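Local coordinates for secreted protein ASP-2 (Necator americanus, PDB 1U53) that is of unknown molecular function but is a secreted PR-1 (CAP family) protein of a parasitic hookworm, studied as a vaccine antigen for human infection, at residues F5-N10 and E58-A63; E22-L27 and K51-D56; G133-M138 and D173-G178. One frame throughout, in Å; residues are numbered along the deposited sequence.

Contact 1. Residues F5-N10 and E58-A63; sequences FGCPDN and EVEKTA. Unlike the reference sequence in segment 5-10: Phe5 (reference Ala).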
ATOM      1  N   PHE A   5     -12.203 -16.948   5.895  1.00 27.56           N
ATOM      2  CA  PHE A   5     -11.144 -17.314   6.838  1.00 24.92           C
ATOM      3  C   PHE A   5     -10.685 -16.067   7.587  1.00 23.97           C
ATOM      4  O   PHE A   5     -10.002 -15.205   7.026  1.00 25.92           O
ATOM      5  CB  PHE A   5      -9.964 -17.907   6.062  1.00 23.21           C
ATOM      6  CG  PHE A   5      -8.901 -18.572   6.930  1.00 23.38           C
ATOM      7  CD1 PHE A   5      -9.023 -19.916   7.317  1.00 24.94           C
ATOM      8  CD2 PHE A   5      -7.767 -17.873   7.300  1.00 24.36           C
ATOM      9  CE1 PHE A   5      -8.064 -20.522   8.096  1.00 25.37           C
ATOM     10  CE2 PHE A   5      -6.770 -18.475   8.079  1.00 23.94           C
ATOM     11  CZ  PHE A   5      -6.921 -19.801   8.481  1.00 23.02           C
ATOM     12  N   GLY A   6     -11.063 -15.975   8.854  1.00 21.43           N
ATOM     13  CA  GLY A   6     -10.764 -14.792   9.647  1.00 19.48           C
ATOM     14  C   GLY A   6      -9.339 -14.882  10.203  1.00 18.64           C
ATOM     15  O   GLY A   6      -8.781 -15.973  10.392  1.00 17.85           O
ATOM     16  N   CYS A   7      -8.735 -13.726  10.443  1.00 17.56           N
ATOM     17  CA  CYS A   7      -7.422 -13.688  11.071  1.00 16.85           C
ATOM     18  C   CYS A   7      -7.586 -13.860  12.600  1.00 15.89           C
ATOM     19  O   CYS A   7      -8.712 -13.727  13.141  1.00 17.10           O
ATOM     20  CB  CYS A   7      -6.706 -12.362  10.701  1.00 17.10           C
ATOM     21  SG  CYS A   7      -6.567 -12.083   8.915  1.00 16.69           S
ATOM     22  N   PRO A   8      -6.500 -14.182  13.302  1.00 15.79           N
ATOM     23  CA  PRO A   8      -6.503 -14.449  14.743  1.00 15.05           C
ATOM     24  C   PRO A   8      -6.936 -13.228  15.529  1.00 16.27           C
ATOM     25  O   PRO A   8      -6.880 -12.070  15.032  1.00 15.60           O
ATOM     26  CB  PRO A   8      -5.023 -14.733  15.069  1.00 16.54           C
ATOM     27  CG  PRO A   8      -4.357 -14.964  13.770  1.00 17.10           C
ATOM     28  CD  PRO A   8      -5.150 -14.298  12.722  1.00 14.61           C
ATOM     29  N   ASP A   9      -7.357 -13.490  16.763  1.00 15.40           N
ATOM     30  CA  ASP A   9      -7.768 -12.477  17.729  1.00 16.03           C
ATOM     31  C   ASP A   9      -6.474 -12.027  18.355  1.00 15.69           C
ATOM     32  O   ASP A   9      -6.122 -12.407  19.478  1.00 16.31           O
ATOM     33  CB  ASP A   9      -8.703 -13.150  18.737  1.00 19.03           C
ATOM     34  CG  ASP A   9      -9.333 -12.194  19.701  1.00 21.54           C
ATOM     35  OD1 ASP A   9      -9.290 -10.962  19.481  1.00 22.15           O
ATOM     36  OD2 ASP A   9      -9.906 -12.716  20.684  1.00 24.34           O
ATOM     37  N   ASN A  10      -5.715 -11.239  17.591  1.00 15.48           N
ATOM     38  CA  ASN A  10      -4.315 -10.937  17.932  1.00 14.72           C
ATOM     39  C   ASN A  10      -4.033  -9.461  18.267  1.00 15.16           C
ATOM     40  O   ASN A  10      -2.846  -9.055  18.334  1.00 14.54           O
ATOM     41  CB  ASN A  10      -3.396 -11.383  16.770  1.00 15.52           C
ATOM     42  CG  ASN A  10      -3.668 -10.589  15.497  1.00 16.52           C
ATOM     43  OD1 ASN A  10      -4.421  -9.619  15.545  1.00 15.64           O
ATOM     44  ND2 ASN A  10      -3.053 -10.991  14.352  1.00 16.10           N
ATOM     45  N   GLU A  58      -1.497 -14.179   6.912  1.00 13.58           N
ATOM     46  CA  GLU A  58      -0.073 -14.500   7.050  1.00 14.27           C
ATOM     47  C   GLU A  58       0.856 -13.311   6.861  1.00 15.31           C
ATOM     48  O   GLU A  58       1.874 -13.162   7.545  1.00 16.42           O
ATOM     49  CB  GLU A  58       0.334 -15.688   6.152  1.00 17.11           C
ATOM     50  CG  GLU A  58      -0.289 -16.999   6.635  1.00 19.80           C
ATOM     51  CD  GLU A  58       0.226 -17.358   8.014  1.00 20.44           C
ATOM     52  OE1 GLU A  58      -0.552 -17.277   8.999  1.00 21.82           O
ATOM     53  OE2 GLU A  58       1.444 -17.629   8.093  1.00 20.14           O
ATOM     54  N   VAL A  59       0.491 -12.452   5.933  1.00 12.20           N
ATOM     55  CA  VAL A  59       1.199 -11.185   5.713  1.00 12.57           C
ATOM     56  C   VAL A  59       0.988 -10.296   6.922  1.00 12.11           C
ATOM     57  O   VAL A  59       1.924  -9.632   7.384  1.00 12.62           O
ATOM     58  CB  VAL A  59       0.699 -10.526   4.447  1.00 12.66           C
ATOM     59  CG1 VAL A  59       1.443  -9.186   4.229  1.00 13.92           C
ATOM     60  CG2 VAL A  59       1.022 -11.481   3.237  1.00 12.96           C
ATOM     61  N   GLU A  60      -0.230 -10.275   7.470  1.00 12.54           N
ATOM     62  CA  GLU A  60      -0.444  -9.529   8.750  1.00 10.88           C
ATOM     63  C   GLU A  60       0.487 -10.015   9.879  1.00 13.11           C
ATOM     64  O   GLU A  60       1.012  -9.227  10.672  1.00 13.95           O
ATOM     65  CB  GLU A  60      -1.901  -9.670   9.220  1.00 10.61           C
ATOM     66  CG  GLU A  60      -2.151  -9.060  10.576  1.00 12.71           C
ATOM     67  CD  GLU A  60      -3.612  -9.165  10.949  1.00 13.26           C
ATOM     68  OE1 GLU A  60      -3.893  -9.964  11.860  1.00 16.52           O
ATOM     69  OE2 GLU A  60      -4.452  -8.469  10.319  1.00 12.69           O
ATOM     70  N   LYS A  61       0.722 -11.340   9.896  1.00 13.40           N
ATOM     71  CA  LYS A  61       1.545 -11.943  10.947  1.00 14.04           C
ATOM     72  C   LYS A  61       2.932 -11.408  10.875  1.00 11.34           C
ATOM     73  O   LYS A  61       3.487 -11.014  11.883  1.00 14.89           O
ATOM     74  CB  LYS A  61       1.630 -13.446  10.727  1.00 17.40           C
ATOM     75  CG  LYS A  61       2.574 -14.143  11.666  1.00 20.50           C
ATOM     76  CD  LYS A  61       2.743 -15.590  11.239  1.00 25.84           C
ATOM     77  CE  LYS A  61       3.706 -16.325  12.171  1.00 27.04           C
ATOM     78  NZ  LYS A  61       3.309 -16.263  13.644  1.00 30.87           N
ATOM     79  N   THR A  62       3.503 -11.362   9.682  1.00 11.19           N
ATOM     80  CA  THR A  62       4.875 -10.801   9.586  1.00 11.01           C
ATOM     81  C   THR A  62       4.921  -9.275   9.793  1.00 13.83           C
ATOM     82  O   THR A  62       5.860  -8.747  10.365  1.00 14.35           O
ATOM     83  CB  THR A  62       5.599 -11.236   8.279  1.00 13.54           C
ATOM     84  OG1 THR A  62       4.729 -11.159   7.148  1.00 12.54           O
ATOM     85  CG2 THR A  62       6.116 -12.693   8.451  1.00 14.12           C
ATOM     86  N   ALA A  63       3.886  -8.559   9.358  1.00 12.07           N
ATOM     87  CA  ALA A  63       3.813  -7.127   9.684  1.00 11.59           C
ATOM     88  C   ALA A  63       3.775  -6.917  11.192  1.00 12.05           C
ATOM     89  O   ALA A  63       4.478  -6.039  11.761  1.00 12.51           O
ATOM     90  CB  ALA A  63       2.586  -6.497   9.010  1.00 12.32           C
TER
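Asn10 and Glu60 carry the only hydrogen bond between residues 5-10 and 58-63. The amide nitrogen ND2 of Asn10 gives a proton to OE1 of Glu60 over 2.8 Å, nearly straight at 162°. OE1 is met on its anti side, somewhat above the carboxylate plane, whereas the acceptor lies close to the plane of the Asn10 amide; the amide and carboxylate planes are 48° apart. The side chains reach toward one another from opposite directions. CG of Glu60 points opposite the backbone N (chi1 174°) and the chain runs on extended, carrying the carboxylate out from the helix. Asparagine suits the other end because it offers two polar atoms: while ND2 faces Glu60, OD1 accepts the backbone NH of Met12, the bond of an Asx turn, which steadies the amide.

Van der Waals contact is slight: the CB methylene of Cys7 lies 3.9 Å from OE1 of Glu60.

The covalent tie lies one step away: SG of Cys7 forms the disulfide with Cys57, at the start of the helix that carries Glu60. Here cysteine locks the loop to the helix, and the hydrogen bond adds a second attachment further along both segments. In the alpha-beta-alpha sandwich of the CAP (PR-1) fold, this attaches the N-terminal loop ahead of helix 14-32 to helix 57-67.

The other carboxylate oxygen, OE2, has its own partners, a salt bridge to Arg17 of helix 14-32 and a probable hydrogen bond to the hydroxyl of Tyr55. A buried glutamate engaged through both oxygens, with an arginine beside it, probably remains ionised, and its negative charge would strengthen the grip on the neutral Asn10 amide.

Contact 2. Residues E22-L27 and K51-D56; sequences EMHNSL and KTMAYD. Unlike the reference sequence in segment 22-27: Met23 (reference Leu).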
ATOM      1  N   GLU A  22      -9.802  -1.593   2.217  1.00 12.52           N
ATOM      2  CA  GLU A  22     -10.671  -0.710   1.394  1.00 13.60           C
ATOM      3  C   GLU A  22      -9.953   0.537   0.888  1.00 12.57           C
ATOM      4  O   GLU A  22     -10.112   0.901  -0.295  1.00 12.98           O
ATOM      5  CB  GLU A  22     -11.896  -0.314   2.215  1.00 16.39           C
ATOM      6  CG  GLU A  22     -12.740  -1.557   2.433  1.00 20.96           C
ATOM      7  CD  GLU A  22     -13.888  -1.334   3.350  1.00 27.35           C
ATOM      8  OE1 GLU A  22     -14.139  -0.155   3.686  1.00 29.36           O
ATOM      9  OE2 GLU A  22     -14.520  -2.358   3.735  1.00 30.43           O
ATOM     10  N   MET A  23      -9.172   1.171   1.764  1.00 11.81           N
ATOM     11  CA  MET A  23      -8.375   2.345   1.401  1.00 13.33           C
ATOM     12  C   MET A  23      -7.380   1.978   0.330  1.00 13.52           C
ATOM     13  O   MET A  23      -7.185   2.702  -0.632  1.00 11.70           O
ATOM     14  CB  MET A  23      -7.558   2.871   2.577  1.00 16.17           C
ATOM     15  CG  MET A  23      -8.323   3.381   3.663  1.00 21.79           C
ATOM     16  SD  MET A  23      -8.240   5.162   3.888  1.00 25.42           S
ATOM     17  CE  MET A  23      -6.964   5.967   3.059  1.00 20.11           C
ATOM     18  N   HIS A  24      -6.703   0.837   0.487  1.00 11.17           N
ATOM     19  CA  HIS A  24      -5.762   0.483  -0.593  1.00 10.19           C
ATOM     20  C   HIS A  24      -6.441   0.275  -1.929  1.00 10.70           C
ATOM     21  O   HIS A  24      -5.974   0.774  -2.974  1.00 11.51           O
ATOM     22  CB  HIS A  24      -4.925  -0.746  -0.236  1.00  9.92           C
ATOM     23  CG  HIS A  24      -3.722  -0.428   0.614  1.00  9.05           C
ATOM     24  ND1 HIS A  24      -3.793  -0.103   1.953  1.00 10.32           N
ATOM     25  CD2 HIS A  24      -2.404  -0.424   0.293  1.00  8.92           C
ATOM     26  CE1 HIS A  24      -2.570   0.122   2.415  1.00 10.12           C
ATOM     27  NE2 HIS A  24      -1.710  -0.070   1.419  1.00  8.65           N
ATOM     28  N   ASN A  25      -7.552  -0.473  -1.932  1.00 10.68           N
ATOM     29  CA  ASN A  25      -8.224  -0.721  -3.224  1.00 10.95           C
ATOM     30  C   ASN A  25      -8.878   0.523  -3.796  1.00 11.45           C
ATOM     31  O   ASN A  25      -8.846   0.743  -5.016  1.00 11.49           O
ATOM     32  CB  ASN A  25      -9.210  -1.854  -3.126  1.00 12.94           C
ATOM     33  CG  ASN A  25      -8.517  -3.181  -3.160  1.00 13.89           C
ATOM     34  OD1 ASN A  25      -7.532  -3.330  -3.863  1.00 13.41           O
ATOM     35  ND2 ASN A  25      -9.001  -4.139  -2.365  1.00 14.61           N
ATOM     36  N   SER A  26      -9.406   1.360  -2.916  1.00 11.99           N
ATOM     37  CA  SER A  26      -9.982   2.639  -3.338  1.00 11.71           C
ATOM     38  C   SER A  26      -8.943   3.513  -4.057  1.00 11.88           C
ATOM     39  O   SER A  26      -9.207   4.090  -5.086  1.00 13.69           O
ATOM     40  CB  SER A  26     -10.435   3.404  -2.095  1.00 14.89           C
ATOM     41  OG  SER A  26     -10.918   4.708  -2.418  1.00 21.13           O
ATOM     42  N   LEU A  27      -7.782   3.656  -3.450  1.00 10.77           N
ATOM     43  CA  LEU A  27      -6.759   4.536  -3.974  1.00  9.18           C
ATOM     44  C   LEU A  27      -6.118   3.921  -5.213  1.00  9.96           C
ATOM     45  O   LEU A  27      -5.834   4.658  -6.185  1.00 11.77           O
ATOM     46  CB  LEU A  27      -5.728   4.804  -2.864  1.00 11.01           C
ATOM     47  CG  LEU A  27      -6.281   5.646  -1.710  1.00 10.71           C
ATOM     48  CD1 LEU A  27      -5.355   5.649  -0.493  1.00 12.86           C
ATOM     49  CD2 LEU A  27      -6.496   7.078  -2.166  1.00 10.86           C
ATOM     50  N   LYS A  51      -4.403  -4.443 -10.282  1.00 14.11           N
ATOM     51  CA  LYS A  51      -5.049  -5.592  -9.667  1.00 14.65           C
ATOM     52  C   LYS A  51      -5.664  -5.217  -8.312  1.00 13.79           C
ATOM     53  O   LYS A  51      -5.119  -4.381  -7.570  1.00 13.10           O
ATOM     54  CB  LYS A  51      -4.046  -6.754  -9.543  1.00 17.77           C
ATOM     55  CG  LYS A  51      -3.380  -7.094 -10.901  1.00 20.13           C
ATOM     56  CD  LYS A  51      -2.701  -8.481 -10.851  1.00 19.55           C
ATOM     57  CE  LYS A  51      -2.298  -8.966 -12.287  1.00 21.69           C
ATOM     58  NZ  LYS A  51      -1.448 -10.185 -12.137  1.00 24.01           N
ATOM     59  N   THR A  52      -6.802  -5.846  -8.035  1.00 12.72           N
ATOM     60  CA  THR A  52      -7.413  -5.771  -6.693  1.00 13.15           C
ATOM     61  C   THR A  52      -6.547  -6.511  -5.667  1.00 13.38           C
ATOM     62  O   THR A  52      -6.085  -7.655  -5.922  1.00 15.75           O
ATOM     63  CB  THR A  52      -8.816  -6.428  -6.740  1.00 13.83           C
ATOM     64  OG1 THR A  52      -9.623  -5.768  -7.716  1.00 15.82           O
ATOM     65  CG2 THR A  52      -9.526  -6.241  -5.430  1.00 16.54           C
ATOM     66  N   MET A  53      -6.371  -5.895  -4.494  1.00 12.96           N
ATOM     67  CA  MET A  53      -5.732  -6.553  -3.367  1.00 11.97           C
ATOM     68  C   MET A  53      -6.736  -7.339  -2.507  1.00 12.97           C
ATOM     69  O   MET A  53      -7.936  -7.021  -2.433  1.00 12.22           O
ATOM     70  CB  MET A  53      -5.017  -5.559  -2.439  1.00 12.16           C
ATOM     71  CG  MET A  53      -3.787  -4.926  -3.037  1.00 14.30           C
ATOM     72  SD  MET A  53      -3.185  -3.644  -1.931  1.00 14.53           S
ATOM     73  CE  MET A  53      -1.507  -3.465  -2.516  1.00 15.16           C
ATOM     74  N   ALA A  54      -6.221  -8.412  -1.893  1.00 13.48           N
ATOM     75  CA  ALA A  54      -6.965  -9.190  -0.905  1.00 13.98           C
ATOM     76  C   ALA A  54      -6.185  -9.134   0.397  1.00 11.03           C
ATOM     77  O   ALA A  54      -4.960  -9.066   0.380  1.00 12.59           O
ATOM     78  CB  ALA A  54      -7.072 -10.664  -1.319  1.00 14.45           C
ATOM     79  N   TYR A  55      -6.890  -9.245   1.507  1.00 12.28           N
ATOM     80  CA  TYR A  55      -6.250  -9.258   2.827  1.00 12.47           C
ATOM     81  C   TYR A  55      -5.674 -10.636   3.082  1.00 13.64           C
ATOM     82  O   TYR A  55      -6.250 -11.662   2.659  1.00 13.93           O
ATOM     83  CB  TYR A  55      -7.229  -8.869   3.952  1.00 11.08           C
ATOM     84  CG  TYR A  55      -6.478  -8.311   5.155  1.00 11.91           C
ATOM     85  CD1 TYR A  55      -6.026  -6.978   5.163  1.00 12.04           C
ATOM     86  CD2 TYR A  55      -6.136  -9.130   6.238  1.00 11.17           C
ATOM     87  CE1 TYR A  55      -5.278  -6.471   6.264  1.00 10.76           C
ATOM     88  CE2 TYR A  55      -5.397  -8.632   7.335  1.00 11.50           C
ATOM     89  CZ  TYR A  55      -4.960  -7.319   7.333  1.00 11.55           C
ATOM     90  OH  TYR A  55      -4.205  -6.836   8.382  1.00 11.52           O
ATOM     91  N   ASP A  56      -4.506 -10.690   3.712  1.00 11.09           N
ATOM     92  CA  ASP A  56      -3.843 -12.021   3.882  1.00 11.82           C
ATOM     93  C   ASP A  56      -3.342 -12.095   5.324  1.00 13.15           C
ATOM     94  O   ASP A  56      -2.476 -11.291   5.731  1.00 14.12           O
ATOM     95  CB  ASP A  56      -2.671 -12.107   2.907  1.00 13.93           C
ATOM     96  CG  ASP A  56      -1.896 -13.402   3.011  1.00 16.20           C
ATOM     97  OD1 ASP A  56      -1.726 -13.926   4.113  1.00 17.10           O
ATOM     98  OD2 ASP A  56      -1.434 -13.921   1.974  1.00 17.43           O
TER
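His24 meets Met53 first, and mostly through its root: SD of Met53 lies 3.8 Å from CB of His24. The sulfur stands 4.8 Å from the centroid of the imidazole in an oblique sulfur-aromatic contact. The imidazole nitrogens are engaged elsewhere, ND1 with the carbonyl of Phe20 one helical turn back and NE2 with the hydroxyl of Tyr163. Met53 supplies apolar, polarisable padding beside the ring, a role its unbranched, flexible chain, extended beyond CG, can fill.

Asn25 follows, and its amide grips both backbone polar groups of Met53. CG of Asn25 lies opposite its carbonyl carbon (chi1 -78°), which brings the amide to Met53. OD1 accepts the backbone N-H of Met53 (N to OD1 2.9 Å), in the carbonyl plane and on a lone pair. ND2 returns a bond to Met53 O at 3.1 Å, with that acceptor close to the amide plane but the donor tilted from the plane of the carbonyl. Both bonds are nearly straight, at 167° and 169°. CG2 of Thr52 lies over one face of the Asn25 amide, 3.8 Å from ND2 of Asn25.

Such a pair of bonds lets a helix side chain stand in for a neighbouring strand just ahead of edge strand 54-55. Because one end accepts and the other donates, it also settles which way round the Asn25 amide lies, and it fastens helix 14-32 of the CAP alpha-beta-alpha sandwich to the edge of its central sheet without needing charge.

Contact 3. Residues G133-M138 and D173-G178; sequences GHYTQM and DIYEKG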
ATOM      1  N   GLY A 133       8.404   6.153  -2.369  1.00 13.98           N
ATOM      2  CA  GLY A 133       8.404   4.709  -2.328  1.00 12.98           C
ATOM      3  C   GLY A 133       7.283   4.084  -1.505  1.00 13.24           C
ATOM      4  O   GLY A 133       6.972   2.900  -1.661  1.00 13.37           O
ATOM      5  N   HIS A 134       6.641   4.865  -0.647  1.00 12.18           N
ATOM      6  CA  HIS A 134       5.485   4.292   0.054  1.00 12.24           C
ATOM      7  C   HIS A 134       4.282   4.291  -0.889  1.00 11.22           C
ATOM      8  O   HIS A 134       3.534   3.327  -0.950  1.00 10.25           O
ATOM      9  CB  HIS A 134       5.145   5.062   1.332  1.00 16.15           C
ATOM     10  CG  HIS A 134       6.278   5.159   2.303  1.00 19.06           C
ATOM     11  ND1 HIS A 134       7.022   6.313   2.456  1.00 21.70           N
ATOM     12  CD2 HIS A 134       6.791   4.259   3.173  1.00 21.59           C
ATOM     13  CE1 HIS A 134       7.948   6.114   3.384  1.00 22.84           C
ATOM     14  NE2 HIS A 134       7.838   4.871   3.822  1.00 22.89           N
ATOM     15  N   TYR A 135       4.038   5.398  -1.595  1.00 10.06           N
ATOM     16  CA  TYR A 135       3.023   5.418  -2.642  1.00  9.48           C
ATOM     17  C   TYR A 135       3.201   4.339  -3.694  1.00 10.57           C
ATOM     18  O   TYR A 135       2.228   3.630  -4.020  1.00  9.78           O
ATOM     19  CB  TYR A 135       2.991   6.822  -3.314  1.00 10.48           C
ATOM     20  CG  TYR A 135       2.257   6.815  -4.646  1.00  9.37           C
ATOM     21  CD1 TYR A 135       0.882   6.796  -4.697  1.00 10.53           C
ATOM     22  CD2 TYR A 135       2.965   6.767  -5.850  1.00 10.54           C
ATOM     23  CE1 TYR A 135       0.206   6.780  -5.903  1.00  8.90           C
ATOM     24  CE2 TYR A 135       2.294   6.744  -7.065  1.00 11.07           C
ATOM     25  CZ  TYR A 135       0.929   6.731  -7.072  1.00 10.40           C
ATOM     26  OH  TYR A 135       0.264   6.703  -8.260  1.00 11.59           O
ATOM     27  N   THR A 136       4.412   4.199  -4.225  1.00 11.07           N
ATOM     28  CA  THR A 136       4.601   3.261  -5.347  1.00 11.76           C
ATOM     29  C   THR A 136       4.323   1.825  -4.886  1.00 10.43           C
ATOM     30  O   THR A 136       3.878   0.994  -5.667  1.00 10.88           O
ATOM     31  CB  THR A 136       6.021   3.364  -5.963  1.00 11.37           C
ATOM     32  OG1 THR A 136       6.996   3.140  -4.932  1.00 13.10           O
ATOM     33  CG2 THR A 136       6.230   4.718  -6.542  1.00 10.52           C
ATOM     34  N   GLN A 137       4.604   1.515  -3.611  1.00 11.90           N
ATOM     35  CA  GLN A 137       4.224   0.195  -3.132  1.00 11.21           C
ATOM     36  C   GLN A 137       2.684   0.039  -3.012  1.00 10.97           C
ATOM     37  O   GLN A 137       2.134  -1.000  -3.336  1.00 11.80           O
ATOM     38  CB  GLN A 137       4.967  -0.161  -1.824  1.00 11.64           C
ATOM     39  CG  GLN A 137       4.553  -1.496  -1.229  1.00 11.10           C
ATOM     40  CD  GLN A 137       4.844  -2.727  -2.139  1.00 12.61           C
ATOM     41  OE1 GLN A 137       3.984  -3.161  -2.960  1.00 15.44           O
ATOM     42  NE2 GLN A 137       6.010  -3.330  -1.945  1.00 11.44           N
ATOM     43  N   MET A 138       1.983   1.098  -2.581  1.00  9.10           N
ATOM     44  CA  MET A 138       0.547   0.954  -2.433  1.00  9.67           C
ATOM     45  C   MET A 138      -0.093   0.654  -3.790  1.00 11.33           C
ATOM     46  O   MET A 138      -1.085  -0.059  -3.841  1.00 12.24           O
ATOM     47  CB  MET A 138      -0.086   2.247  -1.901  1.00 11.41           C
ATOM     48  CG  MET A 138       0.131   2.407  -0.414  1.00 10.56           C
ATOM     49  SD  MET A 138      -0.721   3.902   0.214  1.00 12.20           S
ATOM     50  CE  MET A 138      -2.413   3.254   0.237  1.00 10.62           C
ATOM     51  N   ASP A 173       8.505  -1.002 -13.937  1.00 18.86           N
ATOM     52  CA  ASP A 173       7.390  -0.046 -13.936  1.00 16.26           C
ATOM     53  C   ASP A 173       6.449  -0.324 -12.780  1.00 15.85           C
ATOM     54  O   ASP A 173       6.093  -1.469 -12.502  1.00 14.61           O
ATOM     55  CB  ASP A 173       6.578  -0.170 -15.217  1.00 19.86           C
ATOM     56  CG  ASP A 173       7.267   0.455 -16.417  1.00 20.99           C
ATOM     57  OD1 ASP A 173       8.322   1.105 -16.270  1.00 23.21           O
ATOM     58  OD2 ASP A 173       6.696   0.352 -17.505  1.00 22.59           O
ATOM     59  N   ILE A 174       5.964   0.751 -12.169  1.00 13.93           N
ATOM     60  CA  ILE A 174       5.017   0.613 -11.046  1.00 13.28           C
ATOM     61  C   ILE A 174       3.737  -0.083 -11.507  1.00 12.79           C
ATOM     62  O   ILE A 174       3.199  -0.979 -10.845  1.00 12.74           O
ATOM     63  CB  ILE A 174       4.647   2.008 -10.485  1.00 12.63           C
ATOM     64  CG1 ILE A 174       5.910   2.783  -9.984  1.00 13.00           C
ATOM     65  CG2 ILE A 174       3.580   1.866  -9.364  1.00 11.11           C
ATOM     66  CD1 ILE A 174       5.688   4.336 -10.065  1.00 13.45           C
ATOM     67  N   TYR A 175       3.211   0.370 -12.637  1.00 12.73           N
ATOM     68  CA  TYR A 175       2.126  -0.356 -13.296  1.00 13.11           C
ATOM     69  C   TYR A 175       2.200  -0.079 -14.794  1.00 12.61           C
ATOM     70  O   TYR A 175       2.877   0.857 -15.216  1.00 12.27           O
ATOM     71  CB  TYR A 175       0.751   0.055 -12.717  1.00 13.63           C
ATOM     72  CG  TYR A 175       0.420   1.542 -12.701  1.00 11.80           C
ATOM     73  CD1 TYR A 175      -0.178   2.159 -13.809  1.00 13.21           C
ATOM     74  CD2 TYR A 175       0.708   2.354 -11.572  1.00 12.41           C
ATOM     75  CE1 TYR A 175      -0.505   3.536 -13.806  1.00 10.60           C
ATOM     76  CE2 TYR A 175       0.376   3.725 -11.563  1.00 12.31           C
ATOM     77  CZ  TYR A 175      -0.210   4.306 -12.679  1.00 11.01           C
ATOM     78  OH  TYR A 175      -0.505   5.628 -12.658  1.00 11.62           O
ATOM     79  N   GLU A 176       1.509  -0.916 -15.561  1.00 12.72           N
ATOM     80  CA  GLU A 176       1.340  -0.755 -17.010  1.00 16.15           C
ATOM     81  C   GLU A 176       0.324   0.328 -17.321  1.00 14.52           C
ATOM     82  O   GLU A 176      -0.786   0.269 -16.833  1.00 13.48           O
ATOM     83  CB  GLU A 176       0.854  -2.083 -17.611  1.00 16.19           C
ATOM     84  CG  GLU A 176       0.573  -1.993 -19.100  1.00 20.48           C
ATOM     85  CD  GLU A 176       0.288  -3.331 -19.775  1.00 20.27           C
ATOM     86  OE1 GLU A 176       0.539  -4.419 -19.191  1.00 21.90           O
ATOM     87  OE2 GLU A 176      -0.203  -3.295 -20.927  1.00 22.62           O
ATOM     88  N   LYS A 177       0.681   1.284 -18.183  1.00 13.55           N
ATOM     89  CA  LYS A 177      -0.250   2.373 -18.548  1.00 14.91           C
ATOM     90  C   LYS A 177      -1.219   1.952 -19.649  1.00 16.03           C
ATOM     91  O   LYS A 177      -0.845   1.239 -20.583  1.00 15.65           O
ATOM     92  CB  LYS A 177       0.523   3.602 -19.053  1.00 15.93           C
ATOM     93  CG  LYS A 177       1.411   4.221 -17.945  1.00 16.48           C
ATOM     94  CD  LYS A 177       2.066   5.541 -18.379  1.00 18.52           C
ATOM     95  CE  LYS A 177       3.228   5.380 -19.321  1.00 20.66           C
ATOM     96  NZ  LYS A 177       3.610   6.832 -19.736  1.00 18.69           N
ATOM     97  N   GLY A 178      -2.442   2.431 -19.561  1.00 15.07           N
ATOM     98  CA  GLY A 178      -3.408   2.301 -20.627  1.00 16.76           C
ATOM     99  C   GLY A 178      -4.806   2.458 -20.058  1.00 18.88           C
ATOM    100  O   GLY A 178      -4.970   2.661 -18.842  1.00 17.30           O
TER
HETATM  101  O   HOH W   1       1.555   6.842 -10.615  1.00 11.89           O
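Tyr135 approaches the edge of the Tyr175 ring with its hydroxyl alone. That hydroxyl comes to the rim near the ring plane, with OH of Tyr135 4.4 Å from CE2 of Tyr175, and a water sits in the plane of the Tyr135 ring, off its phenolic edge. This water bridges the pair: it lies 2.7 Å from OH of Tyr135 and donates to OH of Tyr175 at 3.1 Å. Tyr175 OH is bonded as well to the backbone carbonyl of Pro45, so the hydroxyl can give its proton there while receiving one from the water. Tyrosine fits both places, since each ring spans the hydrophobic ground near Val31 of helix 14-32 and still delivers a polar end to the bridging water.

Gly-His-Tyr-Thr-Gln-Met, residues 133-138, opens the signature sequence by which CAP proteins are recognised. In relatives its histidine lines the central cavity together with acidic residues, and here His134 ND1 is indeed bonded to Glu111. Tyr135 and Thr136 carry the contact with the long loop that follows strand 157-164.

Beside the tyrosines the contact is aliphatic. CG2 of Thr136 touches CD1 of Ile174 at 3.6 Å, the two side chains crossing at about a right angle, and CG2 of Ile174 lies 3.8 Å from the backbone O of Thr136. Threonine serves two neighbours: with OG1 set between the backbone nitrogen and carbonyl carbon (chi1 57°), the hydroxyl is bonded to Asn168 and the methyl is turned to Ile174. Isoleucine presents both of its branches to the helix, CD1 to the threonine methyl and CG2 to the carbonyl, while its backbone is held by hydrogen bonds with Leu121 and Gln141.

From the N terminus, the loop 5-10 comes first and waits until helix 57-67 for its partner, so contact 1 closes a long excursion that includes helix 14-32. Within that excursion contact 2 closes a shorter one, from the helix to the chain entering edge strand 54-55; no crossing results. Contact 3 opens only afterwards and ties helix 133-138 to the loop beyond strand 157-164. Contacts 1 and 2 meet through Tyr55, which also packs on Cys7. Contacts 2 and 3 meet at Met138, against His24, Leu27 and Met53. Contacts 1 and 3 lie on opposite sides of the chain's centre and do not touch.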